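Local coordinates for protection of telomeres protein poz1 (Schizosaccharomyces pombe, PDB 5WE0) that binds telomeric DNA as part of the telomere-protecting machinery and negatively regulates telomerase and telomere length, at residues Glu3-Phe17 with Ile33-Met47. Residues are numbered along the deposited sequence; the frame is centred on the assembly and turned at random.
Sequences EKIRSQSVLNTLETF and IVNACLRYLGYSKSM
An antiparallel helical hairpin at the N-terminal end of the chain brings Leu14 and Leu41 together as reciprocal knobs in holes, the axes of 3-17 and 33-43 running 147° apart and 9.9 Å from each other at closest approach. Leu14 enters the hole formed by Val34, Cys37, Leu38 and Leu41. The Leu14 and Leu38 side chains cross at about a right angle, Leu14 CD1 lying 3.7 Å from Leu38 CD2, and Leu14 and Leu41 reach toward each other tip to tip through their CD1 atoms, while Leu14 CG rests against Cys37 CB. Leu41 in turn sits among Ser7, Val10, Leu11 and Leu14, and its CD1 presses on Leu11 CD2 at 3.5 Å, tighter than usual for two methyl groups. Val10 CG1, anti to the backbone N (chi1 175°), reaches Cys37 CB at 3.6 Å. Towards the C-terminal end of 3-17, Phe17 CZ meets Ile33 CG2.

Hydrogen bonds gather at the other end, toward Ser44 and Ser46, with Met47 packing beside them on Ser7 and Leu11. Ser44 OG donates to Ser7 OG (2.9 Å), and Ser7 OG in turn donates to Glu3 O from above the carbonyl plane. Ser7 N approaches that oxygen from the opposite face, so two donors grip it. The Lys4 chain, bent at chi3 and chi4, curls its NZ back to Ser46 O (2.9 Å), whereas Glu3 OE2 accepts a weak bond from Ser46 N. Tyr40 OH lies at the edge of the Arg6 guanidinium, 3.3 Å from NE in a straight but weak bond, the two planes 80° apart. Met56 of helix 54-64 packs against Leu11, Leu14 and Leu38. Apolar interlocking thus joins the helices from Val10 to Phe17, while the bonds of Ser7 and Lys4 tie Ser44 and Ser46 to the beginning of 3-17.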
loop_
_atom_site.group_PDB
_atom_site.type_symbol
_atom_site.label_atom_id
_atom_site.label_comp_id
_atom_site.label_asym_id
_atom_site.label_seq_id
_atom_site.Cartn_x
_atom_site.Cartn_y
_atom_site.Cartn_z
ATOM N N GLU A 3 14.957 -24.639 8.532
ATOM C CA GLU A 3 13.993 -23.577 8.825
ATOM C C GLU A 3 13.740 -22.713 7.598
ATOM O O GLU A 3 12.593 -22.319 7.330
ATOM C CB GLU A 3 14.464 -22.710 9.995
ATOM C CG GLU A 3 13.667 -21.405 10.122
ATOM C CD GLU A 3 14.114 -20.536 11.288
ATOM O OE1 GLU A 3 13.321 -20.368 12.252
ATOM O OE2 GLU A 3 15.254 -20.010 11.232
ATOM N N LYS A 4 14.795 -22.429 6.823
ATOM C CA LYS A 4 14.616 -21.678 5.582
ATOM C C LYS A 4 13.778 -22.453 4.571
ATOM O O LYS A 4 12.935 -21.864 3.880
ATOM C CB LYS A 4 15.968 -21.307 4.974
ATOM C CG LYS A 4 15.826 -20.577 3.638
ATOM C CD LYS A 4 17.072 -19.799 3.272
ATOM C CE LYS A 4 17.460 -18.851 4.390
ATOM N NZ LYS A 4 16.279 -18.148 4.987
ATOM N N ILE A 5 13.985 -23.769 4.468
ATOM C CA ILE A 5 13.166 -24.561 3.555
ATOM C C ILE A 5 11.714 -24.568 4.019
ATOM O O ILE A 5 10.787 -24.462 3.206
ATOM C CB ILE A 5 13.737 -25.986 3.427
ATOM C CG1 ILE A 5 15.059 -25.956 2.660
ATOM C CG2 ILE A 5 12.789 -26.885 2.654
ATOM C CD1 ILE A 5 15.950 -27.134 2.970
ATOM N N ARG A 6 11.484 -24.657 5.336
ATOM C CA ARG A 6 10.116 -24.585 5.848
ATOM C C ARG A 6 9.485 -23.223 5.567
ATOM O O ARG A 6 8.329 -23.144 5.126
ATOM C CB ARG A 6 10.088 -24.898 7.345
ATOM C CG ARG A 6 10.403 -26.360 7.648
ATOM C CD ARG A 6 10.167 -26.727 9.084
ATOM N NE ARG A 6 11.018 -25.966 9.981
ATOM C CZ ARG A 6 12.137 -26.431 10.524
ATOM N NH1 ARG A 6 12.547 -27.660 10.254
ATOM N NH2 ARG A 6 12.849 -25.665 11.339
ATOM N N SER A 7 10.238 -22.143 5.786
ATOM C CA SER A 7 9.718 -20.797 5.534
ATOM C C SER A 7 9.356 -20.598 4.066
ATOM O O SER A 7 8.290 -20.046 3.749
ATOM C CB SER A 7 10.733 -19.756 6.003
ATOM O OG SER A 7 10.918 -19.848 7.412
ATOM N N GLN A 8 10.220 -21.053 3.152
ATOM C CA GLN A 8 9.906 -20.934 1.729
ATOM C C GLN A 8 8.644 -21.704 1.386
ATOM O O GLN A 8 7.823 -21.243 0.584
ATOM C CB GLN A 8 11.069 -21.410 0.870
ATOM C CG GLN A 8 11.706 -20.273 0.087
ATOM C CD GLN A 8 10.742 -19.660 -0.940
ATOM O OE1 GLN A 8 9.824 -20.325 -1.450
ATOM N NE2 GLN A 8 10.927 -18.375 -1.215
ATOM N N SER A 9 8.463 -22.873 1.995
ATOM C CA SER A 9 7.239 -23.618 1.756
ATOM C C SER A 9 6.024 -22.879 2.320
ATOM O O SER A 9 4.958 -22.855 1.691
ATOM C CB SER A 9 7.369 -25.025 2.345
ATOM O OG SER A 9 6.251 -25.797 1.959
ATOM N N VAL A 10 6.156 -22.252 3.497
ATOM C CA VAL A 10 5.049 -21.425 4.005
ATOM C C VAL A 10 4.722 -20.301 3.017
ATOM O O VAL A 10 3.549 -19.998 2.762
ATOM C CB VAL A 10 5.378 -20.872 5.407
ATOM C CG1 VAL A 10 4.280 -19.911 5.860
ATOM C CG2 VAL A 10 5.578 -22.012 6.420
ATOM N N LEU A 11 5.758 -19.681 2.423
ATOM C CA LEU A 11 5.531 -18.649 1.407
ATOM C C LEU A 11 4.750 -19.193 0.216
ATOM O O LEU A 11 3.816 -18.539 -0.277
ATOM C CB LEU A 11 6.865 -18.052 0.935
ATOM C CG LEU A 11 7.412 -16.875 1.753
ATOM C CD1 LEU A 11 8.699 -16.326 1.166
ATOM C CD2 LEU A 11 6.365 -15.778 1.897
ATOM N N ASN A 12 5.107 -20.398 -0.255
ATOM C CA ASN A 12 4.380 -21.011 -1.366
ATOM C C ASN A 12 2.928 -21.276 -1.016
ATOM O O ASN A 12 2.038 -21.108 -1.857
ATOM C CB ASN A 12 5.065 -22.312 -1.802
ATOM C CG ASN A 12 6.445 -22.066 -2.351
ATOM O OD1 ASN A 12 7.419 -22.704 -1.945
ATOM N ND2 ASN A 12 6.545 -21.110 -3.268
ATOM N N THR A 13 2.661 -21.692 0.218
ATOM C CA THR A 13 1.270 -21.840 0.640
ATOM C C THR A 13 0.532 -20.504 0.639
ATOM O O THR A 13 -0.632 -20.430 0.208
ATOM C CB THR A 13 1.204 -22.511 2.015
ATOM O OG1 THR A 13 1.659 -23.870 1.893
ATOM C CG2 THR A 13 -0.226 -22.466 2.591
ATOM N N LEU A 14 1.164 -19.441 1.155
ATOM C CA LEU A 14 0.488 -18.138 1.160
ATOM C C LEU A 14 0.156 -17.676 -0.257
ATOM O O LEU A 14 -0.902 -17.070 -0.489
ATOM C CB LEU A 14 1.330 -17.093 1.893
ATOM C CG LEU A 14 1.110 -17.025 3.413
ATOM C CD1 LEU A 14 1.941 -15.895 4.015
ATOM C CD2 LEU A 14 -0.368 -16.868 3.779
ATOM N N GLU A 15 1.047 -17.975 -1.222
ATOM C CA GLU A 15 0.807 -17.617 -2.618
ATOM C C GLU A 15 -0.540 -18.116 -3.105
ATOM O O GLU A 15 -1.280 -17.384 -3.779
ATOM C CB GLU A 15 1.877 -18.230 -3.512
ATOM C CG GLU A 15 3.197 -17.541 -3.533
ATOM C CD GLU A 15 3.936 -17.778 -4.848
ATOM O OE1 GLU A 15 3.254 -18.005 -5.876
ATOM O OE2 GLU A 15 5.185 -17.724 -4.854
ATOM N N THR A 16 -0.876 -19.368 -2.779
ATOM C CA THR A 16 -2.145 -19.924 -3.232
ATOM C C THR A 16 -3.324 -19.302 -2.515
ATOM O O THR A 16 -4.461 -19.451 -2.977
ATOM C CB THR A 16 -2.164 -21.454 -3.080
ATOM O OG1 THR A 16 -2.562 -21.815 -1.746
ATOM C CG2 THR A 16 -0.789 -22.063 -3.420
ATOM N N PHE A 17 -3.102 -18.664 -1.367
ATOM C CA PHE A 17 -4.198 -17.932 -0.748
ATOM C C PHE A 17 -4.214 -16.470 -1.183
ATOM O O PHE A 17 -5.289 -15.857 -1.258
ATOM C CB PHE A 17 -4.114 -18.001 0.791
ATOM C CG PHE A 17 -4.545 -19.327 1.375
ATOM C CD1 PHE A 17 -3.641 -20.366 1.511
ATOM C CD2 PHE A 17 -5.861 -19.542 1.749
ATOM C CE1 PHE A 17 -4.030 -21.600 2.037
ATOM C CE2 PHE A 17 -6.261 -20.777 2.268
ATOM C CZ PHE A 17 -5.339 -21.802 2.414
ATOM N N ILE A 33 -5.437 -20.315 8.882
ATOM C CA ILE A 33 -4.258 -20.763 8.129
ATOM C C ILE A 33 -3.394 -19.564 7.717
ATOM O O ILE A 33 -2.171 -19.558 7.919
ATOM C CB ILE A 33 -4.691 -21.628 6.925
ATOM C CG1 ILE A 33 -3.498 -22.214 6.155
ATOM C CG2 ILE A 33 -5.637 -20.879 5.988
ATOM C CD1 ILE A 33 -2.643 -23.184 6.936
ATOM N N VAL A 34 -4.020 -18.507 7.189
ATOM C CA VAL A 34 -3.264 -17.315 6.782
ATOM C C VAL A 34 -2.500 -16.728 7.968
ATOM O O VAL A 34 -1.292 -16.461 7.883
ATOM C CB VAL A 34 -4.207 -16.281 6.127
ATOM C CG1 VAL A 34 -3.586 -14.883 6.112
ATOM C CG2 VAL A 34 -4.591 -16.728 4.695
ATOM N N ASN A 35 -3.193 -16.530 9.098
ATOM C CA ASN A 35 -2.564 -15.957 10.292
ATOM C C ASN A 35 -1.425 -16.826 10.820
ATOM O O ASN A 35 -0.362 -16.315 11.201
ATOM C CB ASN A 35 -3.615 -15.735 11.382
ATOM C CG ASN A 35 -4.440 -14.472 11.141
ATOM O OD1 ASN A 35 -3.893 -13.395 10.921
ATOM N ND2 ASN A 35 -5.755 -14.600 11.219
ATOM N N ALA A 36 -1.646 -18.145 10.891
ATOM C CA ALA A 36 -0.591 -19.053 11.330
ATOM C C ALA A 36 0.623 -18.982 10.406
ATOM O O ALA A 36 1.764 -19.074 10.868
ATOM C CB ALA A 36 -1.136 -20.483 11.418
ATOM N N CYS A 37 0.395 -18.864 9.090
ATOM C CA CYS A 37 1.506 -18.706 8.142
ATOM C C CYS A 37 2.258 -17.397 8.365
ATOM O O CYS A 37 3.493 -17.383 8.424
ATOM C CB CYS A 37 0.994 -18.769 6.703
ATOM S SG CYS A 37 0.474 -20.414 6.129
ATOM N N LEU A 38 1.526 -16.275 8.453
ATOM C CA LEU A 38 2.174 -14.979 8.667
ATOM C C LEU A 38 2.969 -14.978 9.961
ATOM O O LEU A 38 4.097 -14.475 10.013
ATOM C CB LEU A 38 1.136 -13.851 8.705
ATOM C CG LEU A 38 0.456 -13.544 7.389
ATOM C CD1 LEU A 38 -0.540 -12.491 7.655
ATOM C CD2 LEU A 38 1.504 -13.073 6.394
ATOM N N ARG A 39 2.382 -15.524 11.031
ATOM C CA ARG A 39 3.089 -15.550 12.302
ATOM C C ARG A 39 4.337 -16.409 12.217
ATOM O O ARG A 39 5.393 -16.029 12.738
ATOM C CB ARG A 39 2.179 -16.032 13.428
ATOM C CG ARG A 39 2.713 -15.585 14.791
ATOM C CD ARG A 39 1.995 -16.225 15.978
ATOM N NE ARG A 39 2.380 -15.585 17.245
ATOM C CZ ARG A 39 3.522 -15.828 17.899
ATOM N NH1 ARG A 39 4.423 -16.682 17.404
ATOM N NH2 ARG A 39 3.785 -15.199 19.043
ATOM N N TYR A 40 4.251 -17.567 11.554
ATOM C CA TYR A 40 5.442 -18.401 11.426
ATOM C C TYR A 40 6.562 -17.647 10.718
ATOM O O TYR A 40 7.719 -17.669 11.162
ATOM C CB TYR A 40 5.141 -19.710 10.688
ATOM C CG TYR A 40 6.339 -20.647 10.748
ATOM C CD1 TYR A 40 6.557 -21.446 11.871
ATOM C CD2 TYR A 40 7.287 -20.675 9.725
ATOM C CE1 TYR A 40 7.651 -22.280 11.954
ATOM C CE2 TYR A 40 8.395 -21.511 9.800
ATOM C CZ TYR A 40 8.563 -22.309 10.919
ATOM O OH TYR A 40 9.652 -23.140 11.026
ATOM N N LEU A 41 6.245 -16.992 9.593
ATOM C CA LEU A 41 7.271 -16.209 8.905
ATOM C C LEU A 41 7.744 -15.043 9.761
ATOM O O LEU A 41 8.933 -14.700 9.734
ATOM C CB LEU A 41 6.739 -15.697 7.569
ATOM C CG LEU A 41 6.473 -16.756 6.482
ATOM C CD1 LEU A 41 5.771 -16.121 5.295
ATOM C CD2 LEU A 41 7.777 -17.410 6.037
ATOM N N GLY A 42 6.828 -14.440 10.530
ATOM C CA GLY A 42 7.161 -13.260 11.317
ATOM C C GLY A 42 8.134 -13.526 12.451
ATOM O O GLY A 42 8.897 -12.631 12.831
ATOM N N TYR A 43 8.159 -14.760 12.976
ATOM C CA TYR A 43 9.088 -15.147 14.033
ATOM C C TYR A 43 10.195 -16.073 13.548
ATOM O O TYR A 43 10.998 -16.537 14.361
ATOM C CB TYR A 43 8.332 -15.818 15.189
ATOM C CG TYR A 43 7.551 -14.843 16.055
ATOM C CD1 TYR A 43 6.244 -14.488 15.730
ATOM C CD2 TYR A 43 8.121 -14.278 17.198
ATOM C CE1 TYR A 43 5.519 -13.599 16.511
ATOM C CE2 TYR A 43 7.396 -13.376 18.001
ATOM C CZ TYR A 43 6.091 -13.044 17.649
ATOM O OH TYR A 43 5.356 -12.149 18.417
ATOM N N SER A 44 10.264 -16.350 12.252
ATOM C CA SER A 44 11.290 -17.222 11.696
ATOM C C SER A 44 12.610 -16.466 11.632
ATOM O O SER A 44 12.744 -15.508 10.865
ATOM C CB SER A 44 10.856 -17.719 10.318
ATOM O OG SER A 44 11.924 -18.324 9.606
ATOM N N LYS A 45 13.598 -16.919 12.413
ATOM C CA LYS A 45 14.898 -16.250 12.445
ATOM C C LYS A 45 15.591 -16.217 11.081
ATOM O O LYS A 45 16.421 -15.335 10.832
ATOM C CB LYS A 45 15.810 -16.920 13.471
ATOM C CG LYS A 45 15.465 -16.611 14.929
ATOM C CD LYS A 45 14.472 -17.612 15.485
ATOM C CE LYS A 45 14.397 -17.539 17.002
ATOM N NZ LYS A 45 13.506 -18.611 17.545
ATOM N N SER A 46 15.288 -17.153 10.182
ATOM C CA SER A 46 15.991 -17.128 8.907
ATOM C C SER A 46 15.341 -16.203 7.884
ATOM O O SER A 46 15.915 -15.990 6.814
ATOM C CB SER A 46 16.120 -18.545 8.333
ATOM O OG SER A 46 14.861 -19.059 7.956
ATOM N N MET A 47 14.179 -15.626 8.182
ATOM C CA MET A 47 13.528 -14.710 7.251
ATOM C C MET A 47 13.753 -13.242 7.604
ATOM O O MET A 47 13.255 -12.364 6.887
ATOM C CB MET A 47 12.025 -15.005 7.178
ATOM C CG MET A 47 11.707 -16.420 6.713
ATOM S SD MET A 47 12.436 -16.769 5.102
ATOM C CE MET A 47 11.255 -16.023 3.976
#